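Long-range contacts in hemoglobin-like protein (Methylacidiphilum infernorum, PDB 4NK2), which binds heme and, as a group II truncated hemoglobin, probably binds and carries oxygen: residues D41-V47 against I167-R173; P50-V54 against V154-F158; E60-R64 against C105-Y110. One frame throughout, in Å; residues are numbered along the deposited sequence.

Contact 1 of 3, residues D41-V47 against I167-R173. With HEM (protoporphyrin IX containing Fe), chain C.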
# COMPACT_ATOMS: atom_id res chain seq x y z
N ASP A 41 8.13 2.82 4.88
CA ASP A 41 8.20 2.09 3.62
C ASP A 41 8.83 2.97 2.53
O ASP A 41 9.92 2.68 2.03
CB ASP A 41 6.81 1.64 3.21
CG ASP A 41 6.81 0.79 1.96
OD1 ASP A 41 7.91 0.35 1.54
OD2 ASP A 41 5.72 0.53 1.40
N PHE A 42 8.12 4.03 2.15
CA PHE A 42 8.64 5.02 1.21
C PHE A 42 8.05 6.39 1.52
O PHE A 42 6.89 6.50 1.95
CB PHE A 42 8.35 4.63 -0.24
CG PHE A 42 6.88 4.63 -0.60
CD1 PHE A 42 6.36 5.61 -1.44
CD2 PHE A 42 6.02 3.67 -0.09
CE1 PHE A 42 5.02 5.63 -1.77
CE2 PHE A 42 4.67 3.67 -0.42
CZ PHE A 42 4.16 4.65 -1.26
N VAL A 43 8.85 7.44 1.29
CA VAL A 43 8.42 8.82 1.53
C VAL A 43 7.61 9.37 0.34
O VAL A 43 7.92 9.07 -0.81
CB VAL A 43 9.64 9.74 1.74
CG1 VAL A 43 9.21 11.15 2.12
CG2 VAL A 43 10.55 9.18 2.81
N PHE A 44 6.58 10.16 0.63
CA PHE A 44 5.95 10.96 -0.42
C PHE A 44 6.81 12.20 -0.62
O PHE A 44 6.78 13.11 0.21
CB PHE A 44 4.53 11.37 -0.01
CG PHE A 44 3.57 10.22 0.14
CD1 PHE A 44 3.86 8.98 -0.41
CD2 PHE A 44 2.37 10.38 0.82
CE1 PHE A 44 2.96 7.91 -0.27
CE2 PHE A 44 1.48 9.33 0.97
CZ PHE A 44 1.78 8.09 0.41
N PRO A 45 7.58 12.24 -1.71
CA PRO A 45 8.47 13.40 -1.87
C PRO A 45 7.70 14.71 -2.05
O PRO A 45 6.50 14.70 -2.33
CB PRO A 45 9.26 13.07 -3.15
CG PRO A 45 8.43 12.08 -3.88
CD PRO A 45 7.73 11.27 -2.82
N GLU A 46 8.37 15.84 -1.88
CA GLU A 46 7.76 17.14 -2.08
C GLU A 46 7.04 17.24 -3.41
O GLU A 46 7.55 16.76 -4.41
CB GLU A 46 8.82 18.23 -1.99
CG GLU A 46 8.28 19.61 -1.99
CD GLU A 46 9.34 20.66 -2.21
OE1 GLU A 46 10.47 20.30 -2.56
OE2 GLU A 46 9.05 21.84 -2.02
N VAL A 47 5.88 17.87 -3.43
CA VAL A 47 5.13 18.12 -4.66
C VAL A 47 5.00 19.62 -4.96
O VAL A 47 4.44 20.38 -4.15
CB VAL A 47 3.72 17.53 -4.63
CG1 VAL A 47 2.97 17.89 -5.91
CG2 VAL A 47 3.78 16.02 -4.46
N ILE A 167 3.04 9.87 -7.07
CA ILE A 167 3.55 8.91 -6.08
C ILE A 167 2.55 8.68 -4.93
O ILE A 167 2.45 7.57 -4.40
CB ILE A 167 4.90 9.35 -5.51
CG1 ILE A 167 5.95 9.39 -6.64
CG2 ILE A 167 5.34 8.40 -4.43
CD1 ILE A 167 7.30 9.95 -6.19
N ARG A 168 1.84 9.74 -4.55
CA ARG A 168 0.90 9.66 -3.43
C ARG A 168 -0.40 8.95 -3.78
O ARG A 168 -1.23 8.73 -2.90
CB ARG A 168 0.56 11.06 -2.94
CG ARG A 168 1.78 11.94 -2.84
CD ARG A 168 1.50 13.19 -2.04
NE ARG A 168 2.76 13.85 -1.73
CZ ARG A 168 2.94 14.68 -0.71
NH1 ARG A 168 1.93 14.94 0.11
NH2 ARG A 168 4.13 15.22 -0.51
N MET A 169 -0.59 8.60 -5.04
CA MET A 169 -1.78 7.83 -5.40
C MET A 169 -1.56 6.33 -5.20
O MET A 169 -2.51 5.54 -5.17
CB MET A 169 -2.19 8.11 -6.84
CG MET A 169 -2.32 9.60 -7.15
SD MET A 169 -3.41 10.41 -5.95
CE MET A 169 -2.51 11.95 -5.93
N ILE A 170 -0.29 5.92 -5.09
CA ILE A 170 0.03 4.49 -5.04
C ILE A 170 -0.52 3.91 -3.74
O ILE A 170 -0.17 4.37 -2.64
CB ILE A 170 1.55 4.22 -5.08
CG1 ILE A 170 2.14 4.63 -6.44
CG2 ILE A 170 1.82 2.73 -4.82
CD1 ILE A 170 3.66 4.51 -6.51
N ASN A 171 -1.37 2.90 -3.86
CA ASN A 171 -1.99 2.31 -2.67
C ASN A 171 -1.82 0.79 -2.57
O ASN A 171 -2.26 0.16 -1.59
CB ASN A 171 -3.47 2.70 -2.58
CG ASN A 171 -4.24 2.28 -3.81
OD1 ASN A 171 -4.03 1.19 -4.35
ND2 ASN A 171 -5.16 3.15 -4.26
N ARG A 172 -1.16 0.22 -3.57
CA ARG A 172 -0.81 -1.21 -3.54
C ARG A 172 0.70 -1.34 -3.72
O ARG A 172 1.26 -0.93 -4.75
CB ARG A 172 -1.53 -1.96 -4.65
CG ARG A 172 -1.17 -3.46 -4.74
CD ARG A 172 -1.63 -4.24 -3.50
NE ARG A 172 -1.87 -5.66 -3.76
CZ ARG A 172 -0.98 -6.63 -3.55
NH1 ARG A 172 0.23 -6.33 -3.07
NH2 ARG A 172 -1.30 -7.89 -3.81
N ARG A 173 1.37 -1.88 -2.71
CA ARG A 173 2.82 -2.05 -2.80
C ARG A 173 3.14 -3.49 -3.20
O ARG A 173 2.46 -4.42 -2.76
CB ARG A 173 3.49 -1.67 -1.47
CG ARG A 173 3.50 -0.18 -1.22
CD ARG A 173 4.55 0.47 -2.15
NE ARG A 173 5.87 0.47 -1.52
CZ ARG A 173 7.02 0.47 -2.19
NH1 ARG A 173 7.03 0.43 -3.52
NH2 ARG A 173 8.17 0.49 -1.53
CHA HEM C . -9.95 9.45 -10.93
CHB HEM C . -6.55 6.24 -12.17
CHC HEM C . -3.11 9.35 -10.68
CHD HEM C . -6.46 12.84 -11.26
C1A HEM C . -9.36 8.27 -11.31
C2A HEM C . -10.03 7.00 -11.55
C3A HEM C . -9.07 6.12 -11.90
C4A HEM C . -7.78 6.80 -11.88
CMA HEM C . -9.24 4.63 -12.28
CAA HEM C . -11.56 6.73 -11.42
CBA HEM C . -11.80 6.15 -10.02
CGA HEM C . -13.26 5.85 -9.65
O1A HEM C . -13.52 4.75 -9.09
O2A HEM C . -14.17 6.68 -9.89
C1B HEM C . -5.31 6.73 -11.79
C2B HEM C . -4.05 6.01 -11.75
C3B HEM C . -3.10 6.86 -11.34
C4B HEM C . -3.71 8.17 -11.11
CMB HEM C . -3.83 4.53 -12.12
CAB HEM C . -1.62 6.49 -11.15
CBB HEM C . -0.82 7.31 -10.46
C1C HEM C . -3.69 10.60 -10.75
C2C HEM C . -3.06 11.90 -10.57
C3C HEM C . -3.99 12.85 -10.73
C4C HEM C . -5.26 12.20 -11.02
CMC HEM C . -1.57 12.12 -10.24
CAC HEM C . -3.82 14.39 -10.65
CBC HEM C . -2.62 14.97 -10.78
C1D HEM C . -7.71 12.30 -11.10
C2D HEM C . -8.95 13.02 -10.85
C3D HEM C . -10.03 11.95 -10.76
C4D HEM C . -9.34 10.69 -10.95
CMD HEM C . -9.17 14.55 -10.72
CAD HEM C . -11.53 12.18 -10.48
CBD HEM C . -11.68 12.31 -8.96
CGD HEM C . -13.15 12.53 -8.68
O1D HEM C . -13.94 11.56 -8.82
O2D HEM C . -13.53 13.67 -8.31
NA HEM C . -8.00 8.11 -11.52
NB HEM C . -5.05 8.04 -11.40
NC HEM C . -5.03 10.85 -11.03
ND HEM C . -7.99 10.94 -11.15
FE HEM C . -6.50 9.48 -11.18
O HOH W 1 4.71 12.87 -3.57
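Asp41 and Arg173 meet as a side-on salt bridge, Arg173 NE giving its hydrogen to Asp41 OD2 at 2.9 Å and Arg173 NH2 to Asp41 OD1 at 3.1 Å. Both bonds are nearly straight and lie in the guanidinium plane, but the carboxylate is turned 34° against that plane. Phe42 sets its ring steeply against the same arginine, 56° from the guanidinium plane, with CG over one guanidinium face, while CE1 brings the ring edge to Ile167 CG2. Farther along, Arg168 passes over Phe44, its CA sitting above the ring centre in a CH-pi contact, 4.1 Å from the centroid. Its chain, extended from CG to NE, then carries the guanidinium across Phe44 CB to Pro45, where Arg168 NH2 bonds to Pro45 O at 3.0 Å. A water joins NE to that same oxygen. Ile167 CD1 presses tightly on Pro45 CG at 3.3 Å.

Glu131 forms a salt bridge with Arg173 NH1, and the carbonyl of Glu177 accepts from its NH2. Strand 35-48 thus lies along the chain that follows helix 155-165, where Met169 packs on the heme, and Phe44 and Val47 continue the sheet antiparallel into the other subunit. Since arginine can donate in several directions while its flat face lies on carbon, Arg168 serves fold and dimer at once, NH2 also bonding Glu37 O of the second subunit; at the other end Asp41 is shared between Arg173 and Arg121 of the second subunit.

Contact 2 of 3, residues P50-V54 against V154-F158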
# COMPACT_ATOMS: atom_id res chain seq x y z
N PRO A 50 1.74 23.40 -10.22
CA PRO A 50 2.11 24.33 -11.31
C PRO A 50 1.77 25.76 -10.94
O PRO A 50 0.78 25.95 -10.24
CB PRO A 50 1.20 23.90 -12.47
CG PRO A 50 0.71 22.51 -12.10
CD PRO A 50 0.63 22.51 -10.60
N SER A 51 2.54 26.74 -11.39
CA SER A 51 2.13 28.13 -11.21
C SER A 51 1.08 28.45 -12.26
O SER A 51 0.93 27.70 -13.24
CB SER A 51 3.32 29.08 -11.36
OG SER A 51 3.84 29.01 -12.66
N LYS A 52 0.38 29.57 -12.07
CA LYS A 52 -0.65 30.01 -13.01
C LYS A 52 -0.12 30.25 -14.42
O LYS A 52 -0.90 30.33 -15.37
CB LYS A 52 -1.33 31.28 -12.49
CG LYS A 52 -2.47 31.80 -13.36
CD LYS A 52 -3.30 32.84 -12.59
CE LYS A 52 -4.49 33.36 -13.39
NZ LYS A 52 -5.25 34.41 -12.64
N LYS A 53 1.19 30.37 -14.55
CA LYS A 53 1.80 30.52 -15.85
C LYS A 53 1.42 29.38 -16.78
O LYS A 53 1.32 29.58 -17.96
CB LYS A 53 3.32 30.59 -15.74
CG LYS A 53 3.83 31.75 -14.93
CD LYS A 53 5.31 31.95 -15.10
CE LYS A 53 6.09 30.70 -14.76
NZ LYS A 53 6.53 30.68 -13.34
N VAL A 54 1.20 28.19 -16.25
CA VAL A 54 0.84 27.05 -17.08
C VAL A 54 -0.48 27.30 -17.80
O VAL A 54 -0.57 27.12 -19.02
CB VAL A 54 0.76 25.74 -16.26
CG1 VAL A 54 0.33 24.58 -17.14
CG2 VAL A 54 2.11 25.43 -15.63
N VAL A 154 6.46 25.60 -20.30
CA VAL A 154 5.85 25.16 -19.03
C VAL A 154 5.75 23.64 -18.92
O VAL A 154 5.21 23.11 -17.94
CB VAL A 154 4.46 25.76 -18.86
CG1 VAL A 154 4.58 27.25 -18.60
CG2 VAL A 154 3.65 25.51 -20.12
N LEU A 155 6.28 22.94 -19.90
CA LEU A 155 6.30 21.50 -19.90
C LEU A 155 6.95 20.91 -18.66
O LEU A 155 6.42 20.00 -18.05
CB LEU A 155 7.01 21.02 -21.15
CG LEU A 155 6.89 19.57 -21.55
CD1 LEU A 155 5.49 19.06 -21.41
CD2 LEU A 155 7.38 19.43 -22.95
N GLU A 156 8.11 21.42 -18.28
CA GLU A 156 8.82 20.84 -17.14
C GLU A 156 8.03 21.05 -15.85
O GLU A 156 7.92 20.14 -15.04
CB GLU A 156 10.24 21.40 -17.00
CG GLU A 156 10.99 20.82 -15.79
CD GLU A 156 12.48 21.18 -15.77
OE1 GLU A 156 12.86 22.19 -16.41
OE2 GLU A 156 13.27 20.44 -15.13
N GLU A 157 7.49 22.25 -15.68
CA GLU A 157 6.65 22.57 -14.53
C GLU A 157 5.49 21.57 -14.38
O GLU A 157 5.23 21.05 -13.28
CB GLU A 157 6.11 23.99 -14.70
CG GLU A 157 5.56 24.62 -13.45
CD GLU A 157 5.32 26.11 -13.60
OE1 GLU A 157 4.51 26.66 -12.82
OE2 GLU A 157 5.94 26.74 -14.49
N PHE A 158 4.79 21.32 -15.48
CA PHE A 158 3.69 20.36 -15.47
C PHE A 158 4.18 18.94 -15.15
O PHE A 158 3.59 18.23 -14.32
CB PHE A 158 2.96 20.36 -16.82
CG PHE A 158 1.68 19.55 -16.81
CD1 PHE A 158 1.68 18.22 -17.21
CD2 PHE A 158 0.49 20.11 -16.37
CE1 PHE A 158 0.50 17.46 -17.18
CE2 PHE A 158 -0.69 19.36 -16.33
CZ PHE A 158 -0.68 18.04 -16.75
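Glu157 OE1 takes two hydrogen bonds from Ser51, one from the backbone N and one from OG. Both are modelled very short, at 2.4 Å, so the pairing is plainer than its exact lengths. Serine suits the place because its short hydroxyl can turn back beside its own amide: with OG between the backbone N and the carbonyl carbon (chi1 63°), the two donors converge on one oxygen. Glutamate supplies the reach, CG standing anti to the backbone N (chi1 -163°) and the chain running out extended from its helix. Lys53 folds its amine back to a weak bond with Ser51 OG, and Lys53 NZ comes to 4.1 Å from Glu157 OE2, an opposite charge nearby but beyond a salt bridge.

The contact joins the start of helix 53-75 to the first turn of helix 155-165, two helices of the globin fold, with Val154 at the N-cap position of the latter. Beneath the carboxylate, Val54 CG2 lies 3.9 Å from Glu157 CD and 4.0 Å from Val154 CB, while Val154 CG1 rests on Val54 CA. These branched, compact side chains fill the close approach of the two backbones, whose CA atoms at Val54 and Val154 are 5.7 Å apart. Farther in, Val154 packs on Ala57, and Val54 on Cys105 and Phe150.

Contact 3 of 3, residues E60-R64 against C105-Y110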
# COMPACT_ATOMS: atom_id res chain seq x y z
N GLU A 60 -7.25 27.01 -21.51
CA GLU A 60 -8.17 25.97 -21.08
C GLU A 60 -8.38 24.88 -22.13
O GLU A 60 -8.32 23.72 -21.81
CB GLU A 60 -9.51 26.57 -20.66
CG GLU A 60 -10.54 25.53 -20.34
CD GLU A 60 -11.76 26.08 -19.65
OE1 GLU A 60 -11.75 27.23 -19.20
OE2 GLU A 60 -12.75 25.35 -19.56
N GLU A 61 -8.65 25.25 -23.37
CA GLU A 61 -8.84 24.30 -24.45
C GLU A 61 -7.76 23.23 -24.53
O GLU A 61 -8.03 22.05 -24.57
CB GLU A 61 -8.90 25.06 -25.77
CG GLU A 61 -9.63 24.37 -26.90
CD GLU A 61 -9.65 25.19 -28.18
OE1 GLU A 61 -10.63 25.92 -28.43
OE2 GLU A 61 -8.68 25.11 -28.95
N LEU A 62 -6.51 23.66 -24.56
CA LEU A 62 -5.37 22.75 -24.69
C LEU A 62 -5.28 21.83 -23.48
O LEU A 62 -4.97 20.65 -23.61
CB LEU A 62 -4.07 23.54 -24.81
CG LEU A 62 -2.93 22.94 -25.64
CD1 LEU A 62 -1.59 23.51 -25.25
CD2 LEU A 62 -2.91 21.46 -25.52
N LEU A 63 -5.50 22.38 -22.29
CA LEU A 63 -5.45 21.54 -21.10
C LEU A 63 -6.54 20.48 -21.14
O LEU A 63 -6.32 19.34 -20.71
CB LEU A 63 -5.54 22.39 -19.82
CG LEU A 63 -4.32 23.28 -19.58
CD1 LEU A 63 -4.57 24.28 -18.46
CD2 LEU A 63 -3.11 22.41 -19.24
N ARG A 64 -7.71 20.81 -21.66
CA ARG A 64 -8.76 19.80 -21.71
C ARG A 64 -8.42 18.74 -22.76
O ARG A 64 -8.71 17.55 -22.59
CB ARG A 64 -10.14 20.42 -21.95
CG ARG A 64 -10.57 21.43 -20.87
CD ARG A 64 -12.05 21.81 -20.98
NE ARG A 64 -12.44 22.62 -19.82
CZ ARG A 64 -12.86 22.11 -18.67
NH1 ARG A 64 -12.95 20.79 -18.50
NH2 ARG A 64 -13.18 22.92 -17.66
N CYS A 105 -3.76 24.19 -12.69
CA CYS A 105 -2.81 24.95 -13.50
C CYS A 105 -3.06 26.45 -13.43
O CYS A 105 -2.33 27.23 -14.07
CB CYS A 105 -2.82 24.48 -14.95
SG CYS A 105 -2.04 22.87 -15.15
N GLY A 106 -4.07 26.87 -12.68
CA GLY A 106 -4.34 28.29 -12.48
C GLY A 106 -5.58 28.81 -13.19
O GLY A 106 -5.84 30.02 -13.21
N GLY A 107 -6.36 27.91 -13.77
CA GLY A 107 -7.59 28.32 -14.43
C GLY A 107 -8.73 28.48 -13.44
O GLY A 107 -8.50 28.42 -12.23
N PRO A 108 -9.96 28.68 -13.94
CA PRO A 108 -11.11 28.83 -13.03
C PRO A 108 -11.29 27.58 -12.17
O PRO A 108 -10.79 26.51 -12.53
CB PRO A 108 -12.29 28.99 -14.00
CG PRO A 108 -11.67 29.57 -15.26
CD PRO A 108 -10.34 28.85 -15.36
N PRO A 109 -11.98 27.71 -11.03
CA PRO A 109 -12.04 26.63 -10.04
C PRO A 109 -13.10 25.57 -10.38
O PRO A 109 -13.94 25.22 -9.53
CB PRO A 109 -12.40 27.37 -8.74
CG PRO A 109 -13.23 28.52 -9.20
CD PRO A 109 -12.68 28.93 -10.56
N TYR A 110 -13.04 25.05 -11.61
CA TYR A 110 -14.06 24.10 -12.07
C TYR A 110 -14.20 22.89 -11.15
O TYR A 110 -15.31 22.36 -11.00
CB TYR A 110 -13.74 23.62 -13.48
CG TYR A 110 -13.78 24.69 -14.55
CD1 TYR A 110 -14.98 25.28 -14.93
CD2 TYR A 110 -12.62 25.07 -15.22
CE1 TYR A 110 -15.02 26.25 -15.93
CE2 TYR A 110 -12.66 26.03 -16.22
CZ TYR A 110 -13.86 26.62 -16.56
OH TYR A 110 -13.90 27.58 -17.56
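Tyr110 stands with its ring between Arg64 and Pro108, while its hydroxyl reaches the carboxylate of Glu60. Tyr110 OH donates to the syn lone pair of Glu60 OE1 at 2.7 Å, and the carboxylate is turned 66° from the ring plane. Arg64 approaches edge-first rather than flat: its guanidinium is steeply inclined to the ring, at 70°, and Arg64 NH2 points onto one face, 3.3 Å from Tyr110 CD2. Arg64 CZ lies 4.8 Å from the Tyr110 ring centroid, not far off the normal, a cation-pi contact. The opposite face is taken by Pro108 CB of the tyrosine's own segment.

The loop that presents this ring begins as a Schellman motif closing helix 87-104. Gly106 has positive phi, a conformation in which a side chain would press against the preceding carbonyl oxygen. Pro109 then centres an inverse gamma turn just before Tyr110, which is followed by the heme-binding Tyr111.

What holds the arginine in its pose is Glu60, one turn earlier on helix 53-75. Glu60 OE2 accepts from both Arg64 NE, at 2.8 Å, and Arg64 NH2, at 3.1 Å, and Asp99 on helix 87-104 pairs with NH2 as well. With CG opposite the backbone N (chi1 174°) and the chain extended, Glu60 carries its two oxygens out to be divided between tyrosine and arginine; an alanine here would probably leave the Tyr110 hydroxyl without its acceptor and set the Arg64 guanidinium freer to turn away from the ring. Leu63 CD1 meets Cys105 CB at 3.9 Å, two apolar groups in the buried part of the contact.

From the N terminus, strand 35-48 comes first, and contact 1 joins it to the segment 167-173 after helix 155-165, closing a loop of 119 residues that encloses most of the helices. The chain then enters helix 53-75, whose start contact 2 ties to the beginning of helix 155-165, a loop nested inside the first. Two turns farther along that helix, contact 3 closes the innermost loop, onto the segment after helix 87-104. Contacts 2 and 3 share helix 53-75 and touch through Cys105, whose SG packs against Val54 CG1, Phe158 and Pro50. Contacts 1 and 3 lie on opposite sides of the chain's centre.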